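Local structure of pili retraction protein PilT (5FL3) at residues P207-V212 against L233-L238. The protein probably binds and hydrolyses ATP to power the retraction of pili. Sequence-based numbering, arbitrary orientation.
Sequences PDVIMV and LVLSTL
D208 starts the pairing with its carbonyl O, which accepts a hydrogen bond from L233 N at 3.0 Å, while its carboxylate turns to the backbone of N164. Both methyls of V209 sit 4.2 Å from CD2 of L233, the two side chains lying alongside each other and pointing the same way; CG1, anti to the backbone N (chi1 -174°), also nears L235 CG. I210 then binds on both sides of V234: its N donates to L233 O (2.8 Å), and its O receives a bond from L235 N. M211 shares the face of V209, L233 and L235; its CG touches L235 CB at 3.8 Å, the two side chains crossing at about a right angle, with I154 and L150 of helix 146-160, which follows the P-loop, packed over this face. On the opposite face lie I210, V234, V212 and S236. V212 N donates to L235 O, and V212 O accepts a bond from S236 OG at 2.6 Å, tilted 20° from the carbonyl plane. An alanine at S236 would probably leave V212 O without its hydroxyl donor. T237, its OG1 hydrogen-bonded to G213 O, has its side chain about 4 Å from that of ADP-binding K146. Strand 209-212, helix 218-230 and strand 233-238 thus form a parallel beta-alpha-beta crossover in the core sheet of a P-loop NTPase.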
loop_
_atom_site.group_PDB
_atom_site.type_symbol
_atom_site.label_atom_id
_atom_site.label_comp_id
_atom_site.label_asym_id
_atom_site.label_seq_id
_atom_site.Cartn_x
_atom_site.Cartn_y
_atom_site.Cartn_z
ATOM N N PRO A 207 12.237 16.750 8.700
ATOM C CA PRO A 207 12.096 15.817 7.589
ATOM C C PRO A 207 12.071 16.519 6.228
ATOM O O PRO A 207 11.672 17.665 6.157
ATOM C CB PRO A 207 10.743 15.175 7.884
ATOM C CG PRO A 207 9.957 16.304 8.408
ATOM C CD PRO A 207 10.914 17.147 9.221
ATOM N N ASP A 208 12.471 15.830 5.165
ATOM C CA ASP A 208 12.145 16.278 3.806
ATOM C C ASP A 208 10.927 15.524 3.275
ATOM O O ASP A 208 10.079 16.092 2.570
ATOM C CB ASP A 208 13.317 16.067 2.847
ATOM C CG ASP A 208 14.581 16.738 3.321
ATOM O OD1 ASP A 208 14.642 17.988 3.250
ATOM O OD2 ASP A 208 15.501 16.014 3.766
ATOM N N VAL A 209 10.864 14.231 3.603
ATOM C CA VAL A 209 9.807 13.368 3.105
ATOM C C VAL A 209 9.142 12.699 4.273
ATOM O O VAL A 209 9.826 12.102 5.118
ATOM C CB VAL A 209 10.339 12.292 2.129
ATOM C CG1 VAL A 209 9.179 11.502 1.526
ATOM C CG2 VAL A 209 11.183 12.946 1.028
ATOM N N ILE A 210 7.816 12.820 4.338
ATOM C CA ILE A 210 7.045 12.116 5.351
ATOM C C ILE A 210 6.043 11.151 4.711
ATOM O O ILE A 210 5.228 11.524 3.876
ATOM C CB ILE A 210 6.282 13.090 6.281
ATOM C CG1 ILE A 210 7.228 14.133 6.882
ATOM C CG2 ILE A 210 5.516 12.311 7.376
ATOM C CD1 ILE A 210 6.502 15.233 7.654
ATOM N N MET A 211 6.117 9.894 5.113
ATOM C CA MET A 211 5.153 8.914 4.653
ATOM C C MET A 211 4.248 8.520 5.806
ATOM O O MET A 211 4.714 8.049 6.838
ATOM C CB MET A 211 5.858 7.693 4.070
ATOM C CG MET A 211 4.936 6.793 3.278
ATOM S SD MET A 211 4.264 5.434 4.243
ATOM C CE MET A 211 5.575 4.236 4.018
ATOM N N VAL A 212 2.957 8.761 5.630
ATOM C CA VAL A 212 1.937 8.359 6.580
ATOM C C VAL A 212 1.167 7.206 5.975
ATOM O O VAL A 212 0.398 7.429 5.042
ATOM C CB VAL A 212 0.948 9.493 6.872
ATOM C CG1 VAL A 212 0.207 9.220 8.161
ATOM C CG2 VAL A 212 1.659 10.825 6.911
ATOM N N LEU A 233 7.487 17.004 1.281
ATOM C CA LEU A 233 6.884 15.968 0.448
ATOM C C LEU A 233 6.194 14.920 1.329
ATOM O O LEU A 233 6.842 14.272 2.169
ATOM C CB LEU A 233 7.927 15.289 -0.434
ATOM C CG LEU A 233 7.336 14.244 -1.384
ATOM C CD1 LEU A 233 6.421 14.900 -2.412
ATOM C CD2 LEU A 233 8.430 13.487 -2.088
ATOM N N VAL A 234 4.888 14.751 1.123
ATOM C CA VAL A 234 4.095 13.826 1.919
ATOM C C VAL A 234 3.519 12.697 1.055
ATOM O O VAL A 234 2.884 12.937 0.017
ATOM C CB VAL A 234 2.937 14.575 2.662
ATOM C CG1 VAL A 234 2.165 13.630 3.552
ATOM C CG2 VAL A 234 3.493 15.709 3.502
ATOM N N LEU A 235 3.750 11.462 1.486
ATOM C CA LEU A 235 3.150 10.301 0.831
ATOM C C LEU A 235 2.098 9.662 1.744
ATOM O O LEU A 235 2.331 9.487 2.937
ATOM C CB LEU A 235 4.215 9.263 0.462
ATOM C CG LEU A 235 5.581 9.739 -0.032
ATOM C CD1 LEU A 235 6.383 8.540 -0.461
ATOM C CD2 LEU A 235 5.458 10.709 -1.171
ATOM N N SER A 236 0.946 9.316 1.191
ATOM C CA SER A 236 -0.056 8.617 1.982
ATOM C C SER A 236 -0.995 7.812 1.108
ATOM O O SER A 236 -0.888 7.809 -0.121
ATOM C CB SER A 236 -0.860 9.586 2.846
ATOM O OG SER A 236 -1.461 8.896 3.920
ATOM N N THR A 237 -1.908 7.113 1.766
ATOM C CA THR A 237 -2.867 6.249 1.087
ATOM C C THR A 237 -4.267 6.481 1.587
ATOM O O THR A 237 -4.479 6.891 2.719
ATOM C CB THR A 237 -2.556 4.770 1.304
ATOM O OG1 THR A 237 -2.930 4.412 2.643
ATOM C CG2 THR A 237 -1.069 4.506 1.095
ATOM N N LEU A 238 -5.232 6.184 0.734
ATOM C CA LEU A 238 -6.624 6.167 1.142
ATOM C C LEU A 238 -7.217 4.886 0.518
ATOM O O LEU A 238 -6.587 4.267 -0.336
ATOM C CB LEU A 238 -7.327 7.458 0.696
ATOM C CG LEU A 238 -8.602 7.975 1.372
ATOM C CD1 LEU A 238 -8.436 8.185 2.872
ATOM C CD2 LEU A 238 -9.051 9.265 0.711
#